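Local atomic coordinates of lovastatin nonaketide synthase mokA (Monascus pilosus, PDB entry 6AD3), a protein that catalyses the iterative nine-step assembly of the polyketide that becomes monacolin K (lovastatin), here represented by its condensation domain. Residues A[330-341]-A[499-510]; A[347-355]-A[431-439]. The protein carries 1 engineered substitution. All coordinates share one frame; numbering follows the deposited sequence.

Interaction 1: residues A[330-341]-A[499-510]; sequences FYLAAYHVLLAR and FLESYISILSMF
The carbonyl oxygen of Tyr331 is gripped from opposite faces of its plane, by the helical N-H of Tyr335 and by the phenol of Tyr503, whose OH donates to Tyr331 O at 2.7 Å. That bond ties together two helices of the condensation domain that cross at 122° with knobs-into-holes packing. Tyr503 is itself a knob: with CG anti to the backbone N (chi1 -178°), its ring slides edge-on into the hole formed by Tyr331, Ala334, Tyr335 and Leu338. Leu338 is the reciprocal knob, set among Phe499, Ser502, Tyr503 and Ile506. Its CD2 methyl makes a CH-pi contact over a face of Phe499, 3.9 Å from the ring centroid, and also meets Tyr503 CB at 3.6 Å. Phe499 CZ meanwhile meets the edge of the Tyr335 ring, 3.7 Å from Tyr335 CE1, while the two side chains cross at about a right angle. Toward the other end of 499-510, Leu507 CD2 presses on Ala334 CB at 3.6 Å. Arg341 marks the exposed border; its extended chain carries the guanidinium to the backbone oxygen of Leu518, which NH2 hydrogen-bonds, and Ile506 CD1 rests over one face of that group, 3.7 Å from Arg341 NH1.

Interaction 2: residues A[347-355]-A[431-439]; sequences DFSIGLADT and PLFQAVFDY
Gly351 sits between Ala435 and Phe437 in a parallel beta pairing within the mixed sheet of the condensation domain. Gly351 N donates to Ala435 O at 2.8 Å, and Phe437 N donates to Gly351 O at 2.9 Å. Ala353 N then bonds to Phe437 O almost linearly, at 174°. This is the tight part of the contact. The Phe433 ring, its CG held between the backbone N and the carbonyl carbon (chi1 51°), lies against the glycine backbone, with Phe433 CD2 3.6 Å from Gly351 CA. On the sheet face carrying Ile350 and Leu352, the Leu352 and Phe437 side chains run side by side, Leu352 CD1 meeting the ring edge at Phe437 CD2 (3.7 Å). Toward Ser349, strand 348-354 faces the loop that leads into 435-440, and water fills in between: one molecule accepts from Gln434 N and lies 2.6 Å from Ser349 O, a second accepts from Ser349 N, and a third donates to Leu432 O and also hydrogen-bonds Ser349 OG. At the far end another water bridges Ala353 O and Tyr439 N. Both strands are inner ones: 371-377 pairs with 348-354 on one side, 468-473 with 435-440 on the other, and helix 327-343 covers Phe437 through Tyr331 and Leu332.

Followed from the N terminus, the first of the four segments to appear is on helix 327-343, which is followed, after a short turn, by strand 348-354. Interaction 2 closes the inner loop when the strand beginning at Ala435 returns beside 348-354, after a mostly helical and irregular excursion that includes strand 371-377. Interaction 1 closes the outer one much later, as helix 495-512, near the C terminus, packs on helix 327-343; interaction 2 is thus nested inside it. Interaction 1 pairs two helices and interaction 2 two sheet strands; helix 327-343 connects them through the chain and by touching the sheet: Tyr335 OH probably hydrogen-bonds weakly to Val436 O, and the rings of His336 and Phe348 meet.

Interaction 1: residues A[330-341]-A[499-510]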
loop_
_atom_site.group_PDB
_atom_site.type_symbol
_atom_site.label_atom_id
_atom_site.label_comp_id
_atom_site.label_asym_id
_atom_site.label_seq_id
_atom_site.Cartn_x
_atom_site.Cartn_y
_atom_site.Cartn_z
ATOM N N PHE A 330 8.850 -0.782 -16.528
ATOM C CA PHE A 330 8.271 -1.678 -17.548
ATOM C C PHE A 330 6.869 -2.174 -17.111
ATOM O O PHE A 330 5.870 -2.072 -17.867
ATOM C CB PHE A 330 9.220 -2.888 -17.778
ATOM C CG PHE A 330 8.922 -3.684 -19.052
ATOM C CD1 PHE A 330 7.745 -4.441 -19.173
ATOM C CD2 PHE A 330 9.849 -3.767 -20.052
ATOM C CE1 PHE A 330 7.520 -5.225 -20.290
ATOM C CE2 PHE A 330 9.605 -4.505 -21.174
ATOM C CZ PHE A 330 8.444 -5.226 -21.314
ATOM N N TYR A 331 6.760 -2.620 -15.861
ATOM C CA TYR A 331 5.491 -3.103 -15.371
ATOM C C TYR A 331 4.439 -1.941 -15.400
ATOM O O TYR A 331 3.268 -2.152 -15.732
ATOM C CB TYR A 331 5.660 -3.691 -13.967
ATOM C CG TYR A 331 6.420 -4.979 -13.939
ATOM C CD1 TYR A 331 5.867 -6.129 -14.477
ATOM C CD2 TYR A 331 7.687 -5.084 -13.326
ATOM C CE1 TYR A 331 6.577 -7.309 -14.523
ATOM C CE2 TYR A 331 8.386 -6.286 -13.329
ATOM C CZ TYR A 331 7.785 -7.418 -13.884
ATOM O OH TYR A 331 8.443 -8.643 -13.967
ATOM N N LEU A 332 4.879 -0.732 -15.038
ATOM C CA LEU A 332 3.981 0.429 -14.966
ATOM C C LEU A 332 3.538 0.823 -16.378
ATOM O O LEU A 332 2.366 1.036 -16.639
ATOM C CB LEU A 332 4.700 1.592 -14.300
ATOM C CG LEU A 332 3.935 2.930 -14.399
ATOM C CD1 LEU A 332 2.590 2.861 -13.707
ATOM C CD2 LEU A 332 4.771 4.037 -13.808
ATOM N N ALA A 333 4.491 0.856 -17.299
ATOM C CA ALA A 333 4.181 1.188 -18.662
ATOM C C ALA A 333 3.195 0.207 -19.281
ATOM O O ALA A 333 2.291 0.615 -19.975
ATOM C CB ALA A 333 5.473 1.288 -19.511
ATOM N N ALA A 334 3.386 -1.088 -19.032
ATOM C CA ALA A 334 2.530 -2.094 -19.555
ATOM C C ALA A 334 1.117 -2.010 -18.920
ATOM O O ALA A 334 0.101 -2.202 -19.589
ATOM C CB ALA A 334 3.163 -3.463 -19.340
ATOM N N TYR A 335 1.065 -1.671 -17.642
ATOM C CA TYR A 335 -0.201 -1.478 -16.940
ATOM C C TYR A 335 -0.966 -0.320 -17.559
ATOM O O TYR A 335 -2.166 -0.438 -17.843
ATOM C CB TYR A 335 0.083 -1.224 -15.464
ATOM C CG TYR A 335 -1.104 -0.923 -14.600
ATOM C CD1 TYR A 335 -2.103 -1.841 -14.438
ATOM C CD2 TYR A 335 -1.030 0.100 -13.683
ATOM C CE1 TYR A 335 -3.099 -1.644 -13.483
ATOM C CE2 TYR A 335 -2.017 0.300 -12.729
ATOM C CZ TYR A 335 -3.058 -0.559 -12.659
ATOM O OH TYR A 335 -4.043 -0.363 -11.684
ATOM N N HIS A 336 -0.267 0.792 -17.802
ATOM C CA HIS A 336 -0.876 1.930 -18.455
ATOM C C HIS A 336 -1.434 1.547 -19.819
ATOM O O HIS A 336 -2.572 1.911 -20.155
ATOM C CB HIS A 336 0.132 3.064 -18.610
ATOM C CG HIS A 336 -0.324 4.133 -19.537
ATOM N ND1 HIS A 336 0.091 4.197 -20.853
ATOM C CD2 HIS A 336 -1.308 5.051 -19.405
ATOM C CE1 HIS A 336 -0.584 5.144 -21.478
ATOM N NE2 HIS A 336 -1.445 5.677 -20.626
ATOM N N VAL A 337 -0.636 0.822 -20.624
ATOM C CA VAL A 337 -1.106 0.420 -21.959
ATOM C C VAL A 337 -2.361 -0.449 -21.913
ATOM O O VAL A 337 -3.312 -0.204 -22.631
ATOM C CB VAL A 337 -0.018 -0.327 -22.732
ATOM C CG1 VAL A 337 -0.573 -0.914 -24.020
ATOM C CG2 VAL A 337 1.157 0.615 -23.006
ATOM N N LEU A 338 -2.438 -1.372 -20.955
ATOM C CA LEU A 338 -3.587 -2.210 -20.845
ATOM C C LEU A 338 -4.816 -1.404 -20.410
ATOM O O LEU A 338 -5.919 -1.590 -20.930
ATOM C CB LEU A 338 -3.307 -3.348 -19.867
ATOM C CG LEU A 338 -4.461 -4.315 -19.680
ATOM C CD1 LEU A 338 -4.953 -4.869 -21.014
ATOM C CD2 LEU A 338 -4.035 -5.442 -18.758
ATOM N N LEU A 339 -4.630 -0.487 -19.465
ATOM C CA LEU A 339 -5.726 0.337 -19.019
ATOM C C LEU A 339 -6.261 1.166 -20.180
ATOM O O LEU A 339 -7.479 1.332 -20.330
ATOM C CB LEU A 339 -5.305 1.237 -17.880
ATOM C CG LEU A 339 -5.055 0.522 -16.543
ATOM C CD1 LEU A 339 -4.354 1.458 -15.568
ATOM C CD2 LEU A 339 -6.346 0.055 -15.942
ATOM N N ALA A 340 -5.356 1.747 -20.960
ATOM C CA ALA A 340 -5.787 2.540 -22.111
ATOM C C ALA A 340 -6.557 1.652 -23.098
ATOM O O ALA A 340 -7.592 2.078 -23.658
ATOM C CB ALA A 340 -4.591 3.186 -22.794
ATOM N N ARG A 341 -6.024 0.474 -23.399
ATOM C CA ARG A 341 -6.733 -0.442 -24.297
ATOM C C ARG A 341 -8.118 -0.761 -23.827
ATOM O O ARG A 341 -9.044 -0.759 -24.608
ATOM C CB ARG A 341 -5.989 -1.741 -24.508
ATOM C CG ARG A 341 -4.709 -1.617 -25.279
ATOM C CD ARG A 341 -4.160 -2.982 -25.637
ATOM N NE ARG A 341 -2.924 -2.828 -26.387
ATOM C CZ ARG A 341 -2.210 -3.844 -26.840
ATOM N NH1 ARG A 341 -2.617 -5.085 -26.595
ATOM N NH2 ARG A 341 -1.134 -3.622 -27.581
ATOM N N PHE A 499 -8.456 -9.497 -16.086
ATOM C CA PHE A 499 -7.465 -8.430 -16.187
ATOM C C PHE A 499 -6.052 -8.923 -16.000
ATOM O O PHE A 499 -5.154 -8.603 -16.771
ATOM C CB PHE A 499 -7.759 -7.321 -15.172
ATOM C CG PHE A 499 -6.872 -6.127 -15.318
ATOM C CD1 PHE A 499 -5.632 -6.089 -14.715
ATOM C CD2 PHE A 499 -7.276 -5.027 -16.036
ATOM C CE1 PHE A 499 -4.805 -4.982 -14.857
ATOM C CE2 PHE A 499 -6.458 -3.912 -16.157
ATOM C CZ PHE A 499 -5.199 -3.908 -15.585
ATOM N N LEU A 500 -5.858 -9.752 -14.997
ATOM C CA LEU A 500 -4.542 -10.284 -14.697
ATOM C C LEU A 500 -4.013 -11.137 -15.846
ATOM O O LEU A 500 -2.829 -11.019 -16.229
ATOM C CB LEU A 500 -4.626 -11.075 -13.389
ATOM C CG LEU A 500 -3.465 -11.807 -12.792
ATOM C CD1 LEU A 500 -2.284 -10.883 -12.641
ATOM C CD2 LEU A 500 -3.893 -12.377 -11.454
ATOM N N GLU A 501 -4.892 -11.918 -16.472
ATOM C CA GLU A 501 -4.493 -12.734 -17.606
ATOM C C GLU A 501 -4.079 -11.848 -18.769
ATOM O O GLU A 501 -3.128 -12.155 -19.472
ATOM C CB GLU A 501 -5.623 -13.675 -18.028
ATOM C CG GLU A 501 -5.800 -14.852 -17.062
ATOM C CD GLU A 501 -6.993 -15.741 -17.386
ATOM O OE1 GLU A 501 -7.084 -16.816 -16.743
ATOM O OE2 GLU A 501 -7.948 -15.294 -18.104
ATOM N N SER A 502 -4.883 -10.825 -19.052
ATOM C CA SER A 502 -4.551 -9.864 -20.128
ATOM C C SER A 502 -3.250 -9.111 -19.878
ATOM O O SER A 502 -2.471 -8.856 -20.796
ATOM C CB SER A 502 -5.698 -8.882 -20.359
ATOM O OG SER A 502 -6.796 -9.561 -20.931
ATOM N N TYR A 503 -2.987 -8.809 -18.609
ATOM C CA TYR A 503 -1.780 -8.113 -18.229
ATOM C C TYR A 503 -0.560 -9.009 -18.409
ATOM O O TYR A 503 0.454 -8.591 -18.991
ATOM C CB TYR A 503 -1.916 -7.629 -16.779
ATOM C CG TYR A 503 -0.722 -6.839 -16.291
ATOM C CD1 TYR A 503 -0.334 -5.653 -16.919
ATOM C CD2 TYR A 503 -0.004 -7.261 -15.193
ATOM C CE1 TYR A 503 0.765 -4.928 -16.483
ATOM C CE2 TYR A 503 1.127 -6.564 -14.766
ATOM C CZ TYR A 503 1.483 -5.381 -15.399
ATOM O OH TYR A 503 2.609 -4.700 -14.989
ATOM N N ILE A 504 -0.665 -10.253 -17.983
ATOM C CA ILE A 504 0.434 -11.194 -18.162
ATOM C C ILE A 504 0.718 -11.405 -19.651
ATOM O O ILE A 504 1.900 -11.391 -20.110
ATOM C CB ILE A 504 0.144 -12.531 -17.455
ATOM C CG1 ILE A 504 0.227 -12.311 -15.938
ATOM C CG2 ILE A 504 1.128 -13.617 -17.895
ATOM C CD1 ILE A 504 -0.315 -13.462 -15.127
ATOM N N SER A 505 -0.346 -11.533 -20.429
ATOM C CA SER A 505 -0.193 -11.610 -21.894
ATOM C C SER A 505 0.545 -10.411 -22.485
ATOM O O SER A 505 1.454 -10.557 -23.337
ATOM C CB SER A 505 -1.565 -11.831 -22.574
ATOM O OG SER A 505 -2.083 -13.124 -22.238
ATOM N N ILE A 506 0.191 -9.225 -22.046
ATOM C CA ILE A 506 0.776 -8.016 -22.594
ATOM C C ILE A 506 2.236 -7.864 -22.162
ATOM O O ILE A 506 3.073 -7.443 -22.957
ATOM C CB ILE A 506 -0.105 -6.744 -22.272
ATOM C CG1 ILE A 506 -0.271 -5.894 -23.529
ATOM C CG2 ILE A 506 0.455 -5.933 -21.138
ATOM C CD1 ILE A 506 -1.010 -4.572 -23.316
ATOM N N LEU A 507 2.567 -8.297 -20.938
ATOM C CA LEU A 507 3.954 -8.318 -20.477
ATOM C C LEU A 507 4.761 -9.305 -21.280
ATOM O O LEU A 507 5.868 -9.013 -21.700
ATOM C CB LEU A 507 4.042 -8.762 -19.013
ATOM C CG LEU A 507 3.522 -7.763 -17.970
ATOM C CD1 LEU A 507 3.440 -8.474 -16.617
ATOM C CD2 LEU A 507 4.406 -6.536 -17.871
ATOM N N SER A 508 4.168 -10.451 -21.567
ATOM C CA SER A 508 4.883 -11.457 -22.312
ATOM C C SER A 508 5.148 -10.949 -23.749
ATOM O O SER A 508 6.248 -11.122 -24.303
ATOM C CB SER A 508 4.081 -12.759 -22.336
ATOM O OG SER A 508 4.795 -13.723 -23.115
ATOM N N MET A 509 4.152 -10.304 -24.348
ATOM C CA MET A 509 4.288 -9.879 -25.738
ATOM C C MET A 509 5.307 -8.741 -25.873
ATOM O O MET A 509 6.195 -8.778 -26.733
ATOM C CB MET A 509 2.913 -9.479 -26.287
ATOM C CG MET A 509 2.908 -8.873 -27.651
ATOM S SD MET A 509 1.228 -8.366 -28.179
ATOM C CE MET A 509 0.954 -6.935 -27.121
ATOM N N PHE A 510 5.205 -7.735 -25.023
ATOM C CA PHE A 510 6.102 -6.584 -25.129
ATOM C C PHE A 510 7.535 -6.911 -24.723
ATOM O O PHE A 510 8.483 -6.274 -25.224
ATOM C CB PHE A 510 5.580 -5.371 -24.330
ATOM C CG PHE A 510 4.390 -4.694 -24.957
ATOM C CD1 PHE A 510 4.364 -4.409 -26.306
ATOM C CD2 PHE A 510 3.289 -4.354 -24.194
ATOM C CE1 PHE A 510 3.290 -3.762 -26.880
ATOM C CE2 PHE A 510 2.193 -3.712 -24.773
ATOM C CZ PHE A 510 2.181 -3.439 -26.112
#

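Interaction 2: residues A[347-355]-A[431-439]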
loop_
_atom_site.group_PDB
_atom_site.type_symbol
_atom_site.label_atom_id
_atom_site.label_comp_id
_atom_site.label_asym_id
_atom_site.label_seq_id
_atom_site.Cartn_x
_atom_site.Cartn_y
_atom_site.Cartn_z
ATOM N N ASP A 347 -6.566 9.974 -21.600
ATOM C CA ASP A 347 -6.138 10.891 -20.544
ATOM C C ASP A 347 -6.693 10.416 -19.205
ATOM O O ASP A 347 -7.899 10.542 -18.921
ATOM C CB ASP A 347 -6.577 12.323 -20.849
ATOM C CG ASP A 347 -6.264 13.311 -19.721
ATOM O OD1 ASP A 347 -5.497 13.003 -18.774
ATOM O OD2 ASP A 347 -6.843 14.416 -19.766
ATOM N N PHE A 348 -5.828 9.748 -18.444
ATOM C CA PHE A 348 -6.205 9.289 -17.125
ATOM C C PHE A 348 -4.977 9.221 -16.249
ATOM O O PHE A 348 -3.848 9.268 -16.750
ATOM C CB PHE A 348 -6.918 7.913 -17.171
ATOM C CG PHE A 348 -6.108 6.802 -17.799
ATOM C CD1 PHE A 348 -6.073 6.647 -19.200
ATOM C CD2 PHE A 348 -5.308 5.943 -17.018
ATOM C CE1 PHE A 348 -5.372 5.597 -19.781
ATOM C CE2 PHE A 348 -4.586 4.918 -17.608
ATOM C CZ PHE A 348 -4.568 4.787 -18.987
ATOM N N SER A 349 -5.194 9.033 -14.945
ATOM C CA SER A 349 -4.070 9.066 -14.016
ATOM C C SER A 349 -3.917 7.776 -13.250
ATOM O O SER A 349 -4.883 7.021 -13.052
ATOM C CB SER A 349 -4.228 10.249 -13.041
ATOM O OG SER A 349 -4.159 11.497 -13.713
ATOM N N ILE A 350 -2.676 7.479 -12.900
ATOM C CA ILE A 350 -2.364 6.313 -12.108
ATOM C C ILE A 350 -1.623 6.760 -10.863
ATOM O O ILE A 350 -0.557 7.386 -10.949
ATOM C CB ILE A 350 -1.475 5.322 -12.879
ATOM C CG1 ILE A 350 -2.181 4.858 -14.203
ATOM C CG2 ILE A 350 -1.125 4.121 -11.967
ATOM C CD1 ILE A 350 -1.306 4.019 -15.125
ATOM N N GLY A 351 -2.146 6.379 -9.701
ATOM C CA GLY A 351 -1.456 6.616 -8.452
ATOM C C GLY A 351 -0.319 5.636 -8.279
ATOM O O GLY A 351 -0.541 4.437 -8.159
ATOM N N LEU A 352 0.903 6.147 -8.301
ATOM C CA LEU A 352 2.077 5.316 -8.096
ATOM C C LEU A 352 2.450 5.289 -6.617
ATOM O O LEU A 352 2.611 6.346 -5.981
ATOM C CB LEU A 352 3.245 5.841 -8.937
ATOM C CG LEU A 352 4.619 5.197 -8.702
ATOM C CD1 LEU A 352 4.645 3.755 -9.167
ATOM C CD2 LEU A 352 5.733 5.972 -9.399
ATOM N N ALA A 353 2.375 4.115 -6.014
ATOM C CA ALA A 353 2.724 4.001 -4.616
ATOM C C ALA A 353 4.197 4.353 -4.446
ATOM O O ALA A 353 5.045 4.049 -5.320
ATOM C CB ALA A 353 2.460 2.554 -4.102
ATOM N N ASP A 354 4.517 5.049 -3.349
ATOM C CA ASP A 354 5.887 5.377 -3.036
ATOM C C ASP A 354 6.054 5.332 -1.518
ATOM O O ASP A 354 5.180 5.793 -0.798
ATOM C CB ASP A 354 6.256 6.768 -3.566
ATOM C CG ASP A 354 7.721 7.063 -3.374
ATOM O OD1 ASP A 354 8.536 6.475 -4.120
ATOM O OD2 ASP A 354 8.055 7.862 -2.502
ATOM N N THR A 355 7.151 4.774 -1.041
ATOM C CA THR A 355 7.367 4.675 0.396
ATOM C C THR A 355 7.504 6.019 1.107
ATOM O O THR A 355 7.259 6.099 2.313
ATOM C CB THR A 355 8.626 3.884 0.750
ATOM O OG1 THR A 355 9.776 4.569 0.224
ATOM C CG2 THR A 355 8.550 2.445 0.266
ATOM N N PRO A 431 -11.242 10.374 -5.836
ATOM C CA PRO A 431 -10.785 11.667 -6.391
ATOM C C PRO A 431 -9.505 11.573 -7.169
ATOM O O PRO A 431 -8.572 10.881 -6.745
ATOM C CB PRO A 431 -10.555 12.534 -5.175
ATOM C CG PRO A 431 -10.595 11.651 -3.986
ATOM C CD PRO A 431 -11.173 10.319 -4.374
ATOM N N LEU A 432 -9.486 12.251 -8.317
ATOM C CA LEU A 432 -8.251 12.545 -9.103
ATOM C C LEU A 432 -7.706 11.378 -9.906
ATOM O O LEU A 432 -7.383 11.516 -11.079
ATOM C CB LEU A 432 -7.130 13.125 -8.238
ATOM C CG LEU A 432 -6.010 13.789 -9.008
ATOM C CD1 LEU A 432 -6.513 15.027 -9.749
ATOM C CD2 LEU A 432 -4.859 14.112 -8.111
ATOM N N PHE A 433 -7.550 10.230 -9.271
ATOM C CA PHE A 433 -7.138 9.038 -10.004
ATOM C C PHE A 433 -7.912 7.838 -9.512
ATOM O O PHE A 433 -8.249 7.774 -8.327
ATOM C CB PHE A 433 -5.618 8.786 -9.873
ATOM C CG PHE A 433 -5.097 8.799 -8.451
ATOM C CD1 PHE A 433 -4.849 10.005 -7.793
ATOM C CD2 PHE A 433 -4.875 7.607 -7.744
ATOM C CE1 PHE A 433 -4.385 10.023 -6.489
ATOM C CE2 PHE A 433 -4.436 7.637 -6.440
ATOM C CZ PHE A 433 -4.187 8.842 -5.804
ATOM N N GLN A 434 -8.151 6.874 -10.415
ATOM C CA GLN A 434 -9.007 5.723 -10.096
ATOM C C GLN A 434 -8.265 4.398 -10.286
ATOM O O GLN A 434 -8.815 3.343 -10.033
ATOM C CB GLN A 434 -10.273 5.720 -10.958
ATOM C CG GLN A 434 -11.162 6.939 -10.707
ATOM C CD GLN A 434 -10.679 8.219 -11.372
ATOM O OE1 GLN A 434 -10.316 8.251 -12.561
ATOM N NE2 GLN A 434 -10.680 9.297 -10.604
ATOM N N ALA A 435 -7.010 4.491 -10.674
ATOM C CA ALA A 435 -6.120 3.350 -10.789
ATOM C C ALA A 435 -4.873 3.580 -9.931
ATOM O O ALA A 435 -4.307 4.684 -9.910
ATOM C CB ALA A 435 -5.686 3.185 -12.239
ATOM N N VAL A 436 -4.379 2.503 -9.324
ATOM C CA VAL A 436 -3.141 2.547 -8.543
ATOM C C VAL A 436 -2.216 1.423 -8.991
ATOM O O VAL A 436 -2.674 0.319 -9.299
ATOM C CB VAL A 436 -3.438 2.424 -7.027
ATOM C CG1 VAL A 436 -2.182 2.110 -6.205
ATOM C CG2 VAL A 436 -4.101 3.693 -6.507
ATOM N N PHE A 437 -0.911 1.702 -8.898
ATOM C CA PHE A 437 0.154 0.767 -9.150
ATOM C C PHE A 437 1.112 0.787 -7.959
ATOM O O PHE A 437 1.665 1.838 -7.593
ATOM C CB PHE A 437 0.916 1.150 -10.422
ATOM C CG PHE A 437 2.076 0.205 -10.753
ATOM C CD1 PHE A 437 1.825 -1.083 -11.165
ATOM C CD2 PHE A 437 3.395 0.592 -10.603
ATOM C CE1 PHE A 437 2.858 -1.965 -11.456
ATOM C CE2 PHE A 437 4.434 -0.259 -10.987
ATOM C CZ PHE A 437 4.167 -1.536 -11.387
ATOM N N ASP A 438 1.334 -0.369 -7.360
ATOM C CA ASP A 438 2.183 -0.470 -6.163
ATOM C C ASP A 438 3.164 -1.603 -6.343
ATOM O O ASP A 438 2.778 -2.784 -6.355
ATOM C CB ASP A 438 1.309 -0.696 -4.924
ATOM C CG ASP A 438 2.115 -0.763 -3.609
ATOM O OD1 ASP A 438 3.325 -0.956 -3.679
ATOM O OD2 ASP A 438 1.514 -0.481 -2.536
ATOM N N TYR A 439 4.445 -1.241 -6.505
ATOM C CA TYR A 439 5.502 -2.211 -6.785
ATOM C C TYR A 439 6.540 -2.139 -5.666
ATOM O O TYR A 439 6.952 -1.050 -5.249
ATOM C CB TYR A 439 6.163 -1.870 -8.121
ATOM C CG TYR A 439 7.472 -2.567 -8.413
ATOM C CD1 TYR A 439 8.663 -2.132 -7.849
ATOM C CD2 TYR A 439 7.509 -3.656 -9.252
ATOM C CE1 TYR A 439 9.873 -2.740 -8.157
ATOM C CE2 TYR A 439 8.727 -4.244 -9.607
ATOM C CZ TYR A 439 9.904 -3.744 -9.068
ATOM O OH TYR A 439 11.106 -4.398 -9.335
HETATM O O HOH W 1 -7.515 6.953 -13.242
HETATM O O HOH W 2 -8.167 9.509 -14.135
HETATM O O HOH W 3 -7.191 12.245 -13.676
HETATM O O HOH W 4 5.381 1.548 -6.379
#